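Local coordinates for protein fimbrial subunit type 1 (Actinomyces oris, PDB 3UXF) that serves as the major structural subunit of the fimbriae that this bacterium displays on its cell surface, attached to the wall peptidoglycan, at residues A42-H48 / Y172-P178; K83-T89 / E134-L139; V189-P195 / R426-N432; K231-K235 / A263-N269. One frame throughout, in Å; residues are numbered along the deposited sequence.

Interactions 1 and 2 both belong to the N-terminal pilin domain. They lie in two different sheets, their centres are 14 Å apart, and they touch where Thr43 packs on Glu134 and Val135. Along the chain, interaction 2 is nested inside the loop that interaction 1 closes. Interaction 3 follows in series, tying the end of strand 185-190 to residues 426-432 of the prealbumin-like domain; nested within its span is interaction 4, at the hairpin of strands 258-264 and 269-275. The centres of interactions 3 and 4 are 22 Å apart, and each lies 47 to 57 Å, centre to centre, from interactions 1 and 2. The first two contacts therefore build one domain, and the third joins distant parts of an elongated subunit.

Interaction 1 (A42-H48 / Y172-P178); sequences ATTLTVH and YNVHVYP
Thr44 and Asn173 begin a run of parallel bridges between strands 44-48 and 173-176, neighbours in the mixed sheet of the N-terminal pilin domain. The backbone bonds alternate as parallel pairing requires: Thr44, Thr46 and His48 donate to Tyr172, Val174 and Val176, while Val174 and Val176 donate back to Thr44 and Thr46. Among the side-chain bonds, Asn173 ND2 reaches Thr44 OG1 at 2.7 Å almost within its amide plane, and one water joins Thr44 OG1 and Thr46 OG1 to Val174 O. Branched threonines suit this face because they favour extended backbone and still offer a polar end.

The apolar face carries Leu45, Val47, Val174 and Val176. With CG1 anti to the carbonyl carbon (chi1 -70°), Val176 points CG2 at Val47 CG2, 3.7 Å away, and the four side chains turn inward onto strands 78-84 and 155-159 of the opposing sheet.

Aromatic contacts finish the pair. Thr46 CB lies over one face of the His175 ring in a CH-pi contact. Tyr177 forms an offset stack with His48, planes 22° apart, and its OH is hydrogen-bonded to Asp66 N. At the imidazole edges, His48 NE2 and His175 ND1 share a nearly straight hydrogen bond of 2.9 Å.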
# COMPACT_ATOMS: atom_id res chain seq x y z
N ALA A 42 -35.17 -26.37 11.06
CA ALA A 42 -34.39 -25.97 9.88
C ALA A 42 -33.40 -24.92 10.34
O ALA A 42 -33.69 -24.11 11.22
CB ALA A 42 -35.30 -25.38 8.80
N THR A 43 -32.21 -24.96 9.73
CA THR A 43 -31.16 -23.99 10.06
C THR A 43 -30.50 -23.50 8.80
O THR A 43 -30.50 -24.19 7.79
CB THR A 43 -30.06 -24.61 10.94
OG1 THR A 43 -29.59 -25.82 10.35
CG2 THR A 43 -30.55 -24.86 12.39
N THR A 44 -29.89 -22.31 8.87
CA THR A 44 -28.97 -21.87 7.82
C THR A 44 -27.81 -21.13 8.47
O THR A 44 -27.95 -20.61 9.58
CB THR A 44 -29.62 -20.95 6.74
OG1 THR A 44 -30.12 -19.77 7.37
CG2 THR A 44 -30.80 -21.66 6.01
N LEU A 45 -26.67 -21.09 7.77
CA LEU A 45 -25.51 -20.34 8.24
C LEU A 45 -25.03 -19.52 7.05
O LEU A 45 -24.70 -20.10 6.04
CB LEU A 45 -24.40 -21.29 8.68
CG LEU A 45 -23.09 -20.57 8.98
CD1 LEU A 45 -23.25 -19.53 10.09
CD2 LEU A 45 -21.99 -21.61 9.32
N THR A 46 -24.97 -18.20 7.18
CA THR A 46 -24.57 -17.34 6.07
C THR A 46 -23.32 -16.60 6.49
O THR A 46 -23.35 -15.83 7.46
CB THR A 46 -25.67 -16.34 5.74
OG1 THR A 46 -26.85 -17.07 5.34
CG2 THR A 46 -25.26 -15.46 4.53
N VAL A 47 -22.21 -16.87 5.82
CA VAL A 47 -20.93 -16.22 6.14
C VAL A 47 -20.71 -15.08 5.14
O VAL A 47 -20.81 -15.31 3.94
CB VAL A 47 -19.79 -17.27 6.02
CG1 VAL A 47 -18.41 -16.68 6.44
CG2 VAL A 47 -20.11 -18.49 6.90
N HIS A 48 -20.49 -13.87 5.64
CA HIS A 48 -20.32 -12.68 4.79
C HIS A 48 -18.82 -12.39 4.66
O HIS A 48 -18.18 -12.04 5.65
CB HIS A 48 -21.01 -11.50 5.45
CG HIS A 48 -22.51 -11.62 5.50
ND1 HIS A 48 -23.35 -10.84 4.73
CD2 HIS A 48 -23.31 -12.44 6.22
CE1 HIS A 48 -24.60 -11.17 4.97
NE2 HIS A 48 -24.61 -12.14 5.87
N TYR A 172 -32.24 -19.44 14.30
CA TYR A 172 -31.77 -20.61 13.58
C TYR A 172 -31.16 -20.28 12.22
O TYR A 172 -30.66 -21.16 11.53
CB TYR A 172 -32.91 -21.63 13.41
CG TYR A 172 -33.40 -22.24 14.70
CD1 TYR A 172 -32.92 -23.46 15.14
CD2 TYR A 172 -34.36 -21.59 15.47
CE1 TYR A 172 -33.37 -24.02 16.32
CE2 TYR A 172 -34.82 -22.15 16.65
CZ TYR A 172 -34.32 -23.36 17.07
OH TYR A 172 -34.77 -23.92 18.24
N ASN A 173 -31.23 -19.01 11.84
CA ASN A 173 -30.66 -18.56 10.57
C ASN A 173 -29.58 -17.55 10.88
O ASN A 173 -29.83 -16.35 10.93
CB ASN A 173 -31.75 -17.96 9.69
CG ASN A 173 -32.85 -18.95 9.37
OD1 ASN A 173 -33.97 -18.83 9.86
ND2 ASN A 173 -32.53 -19.94 8.56
N VAL A 174 -28.39 -18.06 11.17
CA VAL A 174 -27.30 -17.24 11.66
C VAL A 174 -26.46 -16.61 10.56
O VAL A 174 -26.13 -17.25 9.57
CB VAL A 174 -26.40 -18.06 12.60
CG1 VAL A 174 -25.23 -17.22 13.08
CG2 VAL A 174 -27.21 -18.58 13.78
N HIS A 175 -26.13 -15.34 10.75
CA HIS A 175 -25.28 -14.61 9.83
C HIS A 175 -24.01 -14.23 10.57
O HIS A 175 -24.07 -13.71 11.68
CB HIS A 175 -25.99 -13.35 9.34
CG HIS A 175 -27.10 -13.62 8.38
ND1 HIS A 175 -26.99 -13.37 7.03
CD2 HIS A 175 -28.34 -14.12 8.57
CE1 HIS A 175 -28.12 -13.71 6.43
NE2 HIS A 175 -28.95 -14.17 7.35
N VAL A 176 -22.87 -14.50 9.96
CA VAL A 176 -21.60 -14.17 10.59
C VAL A 176 -20.72 -13.35 9.65
O VAL A 176 -20.69 -13.58 8.44
CB VAL A 176 -20.85 -15.43 11.06
CG1 VAL A 176 -21.57 -16.06 12.24
CG2 VAL A 176 -20.72 -16.43 9.92
N TYR A 177 -20.00 -12.39 10.22
CA TYR A 177 -19.09 -11.54 9.48
C TYR A 177 -17.69 -11.75 10.05
O TYR A 177 -17.28 -11.05 10.98
CB TYR A 177 -19.49 -10.07 9.60
CG TYR A 177 -20.87 -9.77 9.06
CD1 TYR A 177 -21.04 -9.17 7.83
CD2 TYR A 177 -22.01 -10.09 9.79
CE1 TYR A 177 -22.30 -8.90 7.33
CE2 TYR A 177 -23.27 -9.82 9.30
CZ TYR A 177 -23.41 -9.22 8.07
OH TYR A 177 -24.66 -8.96 7.58
N PRO A 178 -16.97 -12.72 9.51
CA PRO A 178 -15.65 -13.08 10.03
C PRO A 178 -14.63 -11.96 9.91
O PRO A 178 -14.73 -11.10 9.04
CB PRO A 178 -15.24 -14.27 9.16
CG PRO A 178 -16.05 -14.16 7.93
CD PRO A 178 -17.34 -13.53 8.33
O HOH W 1 -28.33 -17.61 7.68
O HOH W 2 -16.56 -10.17 7.32

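Interaction 2 (K83-T89 / E134-L139); sequences KLNVDLT and EVGAYL
The antiparallel pairing of strands 78-84 and 136-144, central in one sheet of the N-terminal pilin domain, ends here as the first chain turns away. Lys83 and Tyr138 form a non-hydrogen-bonded pair, and beside it Leu84 N donates to Ala137 O at 2.8 Å. The lysine's aliphatic part suits its neighbour: CG lies over one face of the Tyr138 ring, whose OH accepts from Glu134 N at 2.9 Å. The chain of Lys83 then bends (chi3 139°, chi4 58°), bringing NZ back toward the diverging backbones. Lys83 NZ and Glu134 OE1, 4.4 Å apart, are too far for a salt bridge, though their opposite charges may attract.

Small and apolar residues fill the inner side. Val86 CG2 meets Ala137 CB at 3.7 Å, while Leu88 CD1 presses on Gly136 C at 3.3 Å; helix 91-99 covers this side, Leu97 on Leu88 and Ala137 and Thr96 on Val86. Gly136, at phi 157°, adopts angles that would drive a beta carbon against the preceding carbonyl.

Where strand pairing stops, one water takes over with four bonds: it donates to Leu84 O and Val86 O and accepts from Ala137 N and from Lys83 NZ, the last at 2.8 Å.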
# COMPACT_ATOMS: atom_id res chain seq x y z
N LYS A 83 -18.88 -29.94 11.77
CA LYS A 83 -19.69 -30.08 12.97
C LYS A 83 -18.88 -30.57 14.16
O LYS A 83 -18.03 -31.45 14.01
CB LYS A 83 -20.88 -31.04 12.74
CG LYS A 83 -21.93 -30.98 13.85
CD LYS A 83 -23.18 -31.82 13.46
CE LYS A 83 -23.75 -32.63 14.62
NZ LYS A 83 -24.17 -31.90 15.82
N LEU A 84 -19.10 -29.97 15.33
CA LEU A 84 -18.35 -30.35 16.52
C LEU A 84 -19.15 -31.39 17.27
O LEU A 84 -20.38 -31.47 17.15
CB LEU A 84 -18.08 -29.15 17.41
CG LEU A 84 -17.32 -28.00 16.72
CD1 LEU A 84 -16.94 -26.94 17.74
CD2 LEU A 84 -16.06 -28.51 15.98
N ASN A 85 -18.43 -32.20 18.05
CA ASN A 85 -19.08 -33.26 18.80
C ASN A 85 -19.60 -32.74 20.14
O ASN A 85 -19.11 -33.09 21.22
CB ASN A 85 -18.08 -34.39 19.03
CG ASN A 85 -17.83 -35.19 17.76
OD1 ASN A 85 -16.70 -35.63 17.50
ND2 ASN A 85 -18.88 -35.40 16.97
N VAL A 86 -20.58 -31.85 20.04
CA VAL A 86 -21.35 -31.38 21.18
C VAL A 86 -22.81 -31.44 20.80
O VAL A 86 -23.19 -31.18 19.65
CB VAL A 86 -21.00 -29.93 21.62
CG1 VAL A 86 -19.57 -29.85 22.20
CG2 VAL A 86 -21.17 -28.96 20.46
N ASP A 87 -23.65 -31.82 21.75
CA ASP A 87 -25.07 -31.93 21.46
C ASP A 87 -25.77 -30.68 22.00
O ASP A 87 -25.95 -30.55 23.21
CB ASP A 87 -25.62 -33.19 22.16
CG ASP A 87 -27.08 -33.45 21.86
OD1 ASP A 87 -27.78 -32.56 21.35
OD2 ASP A 87 -27.55 -34.61 22.15
N LEU A 88 -26.18 -29.78 21.09
CA LEU A 88 -26.73 -28.51 21.56
C LEU A 88 -28.22 -28.65 21.93
O LEU A 88 -28.88 -27.67 22.31
CB LEU A 88 -26.52 -27.40 20.52
CG LEU A 88 -25.04 -26.99 20.33
CD1 LEU A 88 -25.02 -25.69 19.54
CD2 LEU A 88 -24.34 -26.80 21.67
N THR A 89 -28.74 -29.87 21.86
CA THR A 89 -30.06 -30.10 22.42
C THR A 89 -29.96 -30.45 23.91
O THR A 89 -30.98 -30.77 24.53
CB THR A 89 -30.87 -31.19 21.68
OG1 THR A 89 -30.33 -32.48 21.95
CG2 THR A 89 -30.89 -30.95 20.17
N GLU A 134 -27.31 -28.58 10.58
CA GLU A 134 -28.31 -29.03 11.53
C GLU A 134 -28.04 -28.31 12.85
O GLU A 134 -27.04 -27.59 12.97
CB GLU A 134 -28.25 -30.55 11.71
CG GLU A 134 -26.93 -31.05 12.22
CD GLU A 134 -26.83 -32.58 12.19
OE1 GLU A 134 -27.37 -33.23 13.10
OE2 GLU A 134 -26.19 -33.11 11.25
N VAL A 135 -28.96 -28.45 13.80
CA VAL A 135 -28.73 -27.90 15.14
C VAL A 135 -27.43 -28.44 15.69
O VAL A 135 -27.20 -29.67 15.78
CB VAL A 135 -29.91 -28.24 16.08
CG1 VAL A 135 -29.57 -27.93 17.52
CG2 VAL A 135 -31.14 -27.42 15.64
N GLY A 136 -26.55 -27.52 16.09
CA GLY A 136 -25.27 -27.91 16.63
C GLY A 136 -24.23 -26.82 16.50
O GLY A 136 -24.52 -25.72 16.05
N ALA A 137 -23.00 -27.14 16.89
CA ALA A 137 -21.90 -26.19 16.81
C ALA A 137 -20.98 -26.54 15.65
O ALA A 137 -20.75 -27.71 15.35
CB ALA A 137 -21.13 -26.16 18.11
N TYR A 138 -20.45 -25.51 14.99
CA TYR A 138 -19.59 -25.72 13.84
C TYR A 138 -18.31 -24.90 13.92
O TYR A 138 -18.32 -23.75 14.35
CB TYR A 138 -20.31 -25.34 12.55
CG TYR A 138 -21.42 -26.28 12.16
CD1 TYR A 138 -21.21 -27.27 11.23
CD2 TYR A 138 -22.68 -26.17 12.73
CE1 TYR A 138 -22.22 -28.14 10.87
CE2 TYR A 138 -23.69 -27.03 12.38
CZ TYR A 138 -23.46 -28.01 11.45
OH TYR A 138 -24.47 -28.87 11.10
N LEU A 139 -17.22 -25.51 13.47
CA LEU A 139 -15.96 -24.82 13.33
C LEU A 139 -15.93 -24.35 11.88
O LEU A 139 -16.08 -25.15 10.97
CB LEU A 139 -14.79 -25.75 13.61
CG LEU A 139 -13.39 -25.14 13.56
CD1 LEU A 139 -13.28 -24.02 14.58
CD2 LEU A 139 -12.34 -26.20 13.82
O HOH W 3 -22.75 -29.93 17.23
O HOH W 4 -26.30 -30.58 18.32

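Interaction 3 (V189-P195 / R426-N432); sequences VTDKPAP and RANDYVN
Asp191 and Asn432 grip each other through reciprocal bonds between side chain and backbone. Asp191 OD1 takes the amide hydrogen of Asn432 N at 2.7 Å, meeting it on the syn side of the carboxylate. In return, Asn432 OD1 accepts from Asp191 N at 2.9 Å and from Lys192 N at 3.0 Å, the first donor almost in line with the side-chain C=O and the second well tilted from its plane. Asparagine suits this place twice over: it tolerates the left-handed backbone here (phi 53°, psi 31°), and its amide oxygen can serve two donors. Asp191 CG sits between its own backbone N and carbonyl carbon (chi1 53°), which turns the carboxylate toward residue 432; its other oxygen is bonded to Ser351.

A second tie lies further along, where Arg426 N donates to Pro195 O at 2.8 Å. The arginine side chain folds back over its own loop, and NE bonds Tyr430 O in the turn from Ala427 to Tyr430. Its NH1 makes only a weak bond across to Asp191 O, while a water links that nitrogen to Lys192 O.

Val431 CG2 rests over the centre of the guanidinium and also meets Lys192 CA at 3.6 Å; Val189 CG1 touches Asn432 C at 3.7 Å.

Asp191 OD1 lies 4.1 Å from Arg426 NE, well out of the guanidinium plane, so the charges may attract but no N-H points at the oxygen. The directional bonds joining the end of strand 185-190 and the turn after it to the prealbumin-like domain are those to peptide groups, consistent with a defined relative placement.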
# COMPACT_ATOMS: atom_id res chain seq x y z
N VAL A 189 5.31 6.31 -0.22
CA VAL A 189 6.48 6.87 -0.88
C VAL A 189 6.79 8.22 -0.25
O VAL A 189 5.88 8.98 0.10
CB VAL A 189 6.27 7.02 -2.41
CG1 VAL A 189 5.11 7.97 -2.72
CG2 VAL A 189 7.53 7.53 -3.10
N THR A 190 8.08 8.52 -0.09
CA THR A 190 8.47 9.84 0.36
C THR A 190 9.28 10.45 -0.77
O THR A 190 10.38 10.00 -1.05
CB THR A 190 9.36 9.75 1.62
OG1 THR A 190 8.64 9.07 2.66
CG2 THR A 190 9.72 11.15 2.10
N ASP A 191 8.69 11.44 -1.45
CA ASP A 191 9.40 12.13 -2.52
C ASP A 191 9.33 13.62 -2.36
O ASP A 191 9.73 14.35 -3.24
CB ASP A 191 8.83 11.71 -3.88
CG ASP A 191 7.32 11.87 -3.95
OD1 ASP A 191 6.81 12.68 -3.18
OD2 ASP A 191 6.65 11.16 -4.74
N LYS A 192 8.87 14.08 -1.19
CA LYS A 192 9.04 15.51 -0.89
C LYS A 192 10.53 15.98 -1.02
O LYS A 192 10.78 17.08 -1.50
CB LYS A 192 8.47 15.84 0.50
CG LYS A 192 8.45 17.35 0.80
CD LYS A 192 7.85 17.64 2.18
CE LYS A 192 6.37 17.40 2.19
NZ LYS A 192 5.71 17.72 3.52
N PRO A 193 11.50 15.14 -0.62
CA PRO A 193 12.91 15.50 -0.83
C PRO A 193 13.39 15.40 -2.26
O PRO A 193 14.57 15.71 -2.49
CB PRO A 193 13.67 14.46 0.01
CG PRO A 193 12.68 14.01 1.02
CD PRO A 193 11.35 14.00 0.30
N ALA A 194 12.53 15.02 -3.19
CA ALA A 194 12.95 14.82 -4.58
C ALA A 194 12.12 15.65 -5.57
O ALA A 194 11.56 15.12 -6.53
CB ALA A 194 12.89 13.30 -4.91
N PRO A 195 12.14 16.98 -5.43
CA PRO A 195 11.43 17.80 -6.41
C PRO A 195 12.07 17.66 -7.81
O PRO A 195 11.36 17.60 -8.80
CB PRO A 195 11.60 19.23 -5.87
CG PRO A 195 12.85 19.17 -4.96
CD PRO A 195 12.77 17.78 -4.36
N ARG A 426 8.82 17.43 -9.91
CA ARG A 426 7.70 16.76 -9.26
C ARG A 426 6.54 17.74 -9.10
O ARG A 426 6.75 18.90 -8.80
CB ARG A 426 8.12 16.23 -7.89
CG ARG A 426 7.43 14.93 -7.48
CD ARG A 426 7.20 14.87 -5.98
NE ARG A 426 6.47 16.06 -5.54
CZ ARG A 426 6.99 17.01 -4.77
NH1 ARG A 426 8.23 16.91 -4.32
NH2 ARG A 426 6.25 18.06 -4.45
N ALA A 427 5.32 17.26 -9.31
CA ALA A 427 4.14 18.10 -9.20
C ALA A 427 4.07 18.76 -7.83
O ALA A 427 4.33 18.12 -6.82
CB ALA A 427 2.89 17.29 -9.46
N ASN A 428 3.72 20.04 -7.81
CA ASN A 428 3.57 20.76 -6.55
C ASN A 428 2.36 20.27 -5.78
O ASN A 428 2.31 20.37 -4.55
CB ASN A 428 3.42 22.27 -6.79
CG ASN A 428 4.64 22.88 -7.45
OD1 ASN A 428 4.67 23.07 -8.66
ND2 ASN A 428 5.65 23.20 -6.65
N ASP A 429 1.38 19.75 -6.50
CA ASP A 429 0.13 19.32 -5.89
C ASP A 429 -0.03 17.81 -5.74
O ASP A 429 -1.12 17.32 -5.52
CB ASP A 429 -1.07 19.90 -6.65
CG ASP A 429 -1.16 19.38 -8.07
OD1 ASP A 429 -0.21 18.73 -8.54
OD2 ASP A 429 -2.20 19.62 -8.72
N TYR A 430 1.07 17.08 -5.86
CA TYR A 430 1.05 15.64 -5.67
C TYR A 430 2.40 15.26 -5.09
O TYR A 430 3.42 15.34 -5.76
CB TYR A 430 0.78 14.90 -6.98
CG TYR A 430 0.18 13.52 -6.79
CD1 TYR A 430 -1.16 13.29 -7.05
CD2 TYR A 430 0.95 12.45 -6.37
CE1 TYR A 430 -1.72 12.04 -6.90
CE2 TYR A 430 0.41 11.19 -6.21
CZ TYR A 430 -0.93 10.99 -6.47
OH TYR A 430 -1.48 9.74 -6.32
N VAL A 431 2.40 14.87 -3.82
CA VAL A 431 3.63 14.59 -3.13
C VAL A 431 3.42 13.49 -2.09
O VAL A 431 2.33 13.34 -1.55
CB VAL A 431 4.16 15.85 -2.43
CG1 VAL A 431 3.15 16.36 -1.41
CG2 VAL A 431 5.51 15.60 -1.79
N ASN A 432 4.47 12.72 -1.84
CA ASN A 432 4.41 11.65 -0.87
C ASN A 432 3.25 10.68 -1.11
O ASN A 432 2.71 10.11 -0.17
CB ASN A 432 4.38 12.20 0.55
CG ASN A 432 5.71 12.81 0.97
OD1 ASN A 432 6.74 12.59 0.32
ND2 ASN A 432 5.70 13.58 2.05
O HOH W 5 2.76 7.54 0.33
O HOH W 6 9.01 18.96 -2.40

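Interaction 4 (K231-K235 / A263-N269); sequences KRIKK and AEGKDHN
Lys231 NZ donates to two successive carbonyls, Gly265 O at 2.7 Å and Lys266 O at 3.2 Å, coming from above both carbonyl planes and not along a lone pair. An ammonium group suits this spot because its three hydrogens can serve two neighbouring carbonyls that point nearly the same way. Extended beyond CG, the lysine runs past the Asn269 amide, crossing that side chain at about a right angle, with Lys231 CE 3.5 Å from Asn269 OD1. Glu264 OE2 lies near the amine but beyond a salt bridge, and may add some attraction.

Lys235 also crosses Asn269 at about a right angle, but its CD meets Asn269 CB, at 3.8 Å. Lys235 CE lies 3.6 Å from Ala263 C, so the methylene chain does the packing.

The carbonyls that Lys231 grips belong to the turn of a beta hairpin, which links strand 258-264 to the antiparallel strand 269-275. Asn269 fixes the base of this turn: its OD1 accepts from Gly265 N at 3.2 Å, on a lone pair. Its ND2 faces residues 231-235, where one water connects it to Ile233 O; a second water, bonded firmly to Lys231 O, takes only a weak bond from ND2.

A third water spans Lys231 N and Asp267 O. Residues 231-235 are held in turn where Ile233 packs on Phe304 and Lys234 NZ forms a salt bridge with Asp305.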
# COMPACT_ATOMS: atom_id res chain seq x y z
N LYS A 231 11.53 -0.38 -13.87
CA LYS A 231 12.88 -0.58 -14.37
C LYS A 231 13.80 0.64 -14.34
O LYS A 231 15.02 0.48 -14.46
CB LYS A 231 12.84 -1.15 -15.78
CG LYS A 231 12.29 -2.55 -15.82
CD LYS A 231 12.89 -3.31 -16.99
CE LYS A 231 12.52 -4.78 -16.88
NZ LYS A 231 13.12 -5.61 -17.96
N ARG A 232 13.26 1.84 -14.13
CA ARG A 232 14.12 3.01 -13.95
C ARG A 232 14.87 3.07 -12.60
O ARG A 232 15.81 3.84 -12.47
CB ARG A 232 13.32 4.30 -14.16
CG ARG A 232 12.84 4.50 -15.55
CD ARG A 232 11.79 5.63 -15.63
NE ARG A 232 10.50 5.16 -15.09
CZ ARG A 232 9.34 5.81 -15.22
NH1 ARG A 232 9.30 6.98 -15.86
NH2 ARG A 232 8.21 5.32 -14.68
N ILE A 233 14.48 2.25 -11.62
CA ILE A 233 15.14 2.20 -10.32
C ILE A 233 16.37 1.28 -10.40
O ILE A 233 16.31 0.25 -11.07
CB ILE A 233 14.14 1.66 -9.27
CG1 ILE A 233 13.04 2.71 -9.12
CG2 ILE A 233 14.84 1.39 -7.95
CD1 ILE A 233 11.77 2.21 -8.36
N LYS A 234 17.44 1.67 -9.73
CA LYS A 234 18.65 0.84 -9.67
C LYS A 234 18.40 -0.31 -8.68
O LYS A 234 18.49 -0.14 -7.47
CB LYS A 234 19.86 1.67 -9.25
CG LYS A 234 20.27 2.73 -10.25
CD LYS A 234 21.59 3.36 -9.79
CE LYS A 234 22.02 4.47 -10.75
NZ LYS A 234 22.33 3.89 -12.07
N LYS A 235 18.09 -1.49 -9.20
CA LYS A 235 17.74 -2.56 -8.27
C LYS A 235 18.90 -3.08 -7.44
O LYS A 235 18.71 -3.67 -6.38
CB LYS A 235 17.04 -3.69 -9.02
CG LYS A 235 17.99 -4.58 -9.80
CD LYS A 235 17.20 -5.65 -10.50
CE LYS A 235 17.99 -6.92 -10.81
NZ LYS A 235 18.93 -6.66 -11.94
N ALA A 263 15.85 -9.41 -8.84
CA ALA A 263 15.84 -10.18 -10.09
C ALA A 263 15.33 -9.29 -11.22
O ALA A 263 14.45 -8.45 -11.02
CB ALA A 263 14.98 -11.44 -9.96
N GLU A 264 15.86 -9.52 -12.42
CA GLU A 264 15.33 -8.88 -13.60
C GLU A 264 13.97 -9.47 -13.98
O GLU A 264 13.76 -10.68 -13.92
CB GLU A 264 16.31 -9.08 -14.75
CG GLU A 264 17.41 -8.06 -14.83
CD GLU A 264 17.32 -7.28 -16.12
OE1 GLU A 264 17.60 -7.89 -17.19
OE2 GLU A 264 16.92 -6.09 -16.08
N GLY A 265 13.06 -8.62 -14.42
CA GLY A 265 11.78 -9.08 -14.86
C GLY A 265 11.51 -8.65 -16.29
O GLY A 265 12.38 -8.06 -16.99
N LYS A 266 10.29 -8.94 -16.72
CA LYS A 266 9.89 -8.70 -18.10
C LYS A 266 9.63 -7.23 -18.34
O LYS A 266 10.30 -6.61 -19.16
CB LYS A 266 8.65 -9.54 -18.42
CG LYS A 266 8.05 -9.36 -19.82
CD LYS A 266 6.73 -10.16 -19.89
CE LYS A 266 6.06 -10.12 -21.26
NZ LYS A 266 5.46 -8.80 -21.57
N ASP A 267 8.67 -6.67 -17.60
CA ASP A 267 8.29 -5.27 -17.74
C ASP A 267 8.67 -4.47 -16.50
O ASP A 267 8.52 -3.24 -16.47
CB ASP A 267 6.80 -5.14 -17.95
CG ASP A 267 6.36 -5.69 -19.31
OD1 ASP A 267 7.17 -5.67 -20.25
OD2 ASP A 267 5.20 -6.12 -19.41
N HIS A 268 9.16 -5.19 -15.50
CA HIS A 268 9.56 -4.60 -14.22
C HIS A 268 10.74 -5.40 -13.74
O HIS A 268 11.03 -6.47 -14.27
CB HIS A 268 8.45 -4.82 -13.19
CG HIS A 268 7.13 -4.29 -13.64
ND1 HIS A 268 6.22 -5.05 -14.33
CD2 HIS A 268 6.56 -3.08 -13.46
CE1 HIS A 268 5.13 -4.33 -14.56
NE2 HIS A 268 5.32 -3.13 -14.04
N ASN A 269 11.39 -4.91 -12.69
CA ASN A 269 12.28 -5.77 -11.93
C ASN A 269 11.65 -6.05 -10.58
O ASN A 269 10.50 -5.65 -10.34
CB ASN A 269 13.65 -5.13 -11.75
CG ASN A 269 14.32 -4.88 -13.08
OD1 ASN A 269 14.24 -5.73 -13.96
ND2 ASN A 269 14.95 -3.72 -13.23
O HOH W 7 9.20 -0.77 -15.38
O HOH W 8 16.54 -1.58 -14.54
O HOH W 9 14.49 -1.76 -11.18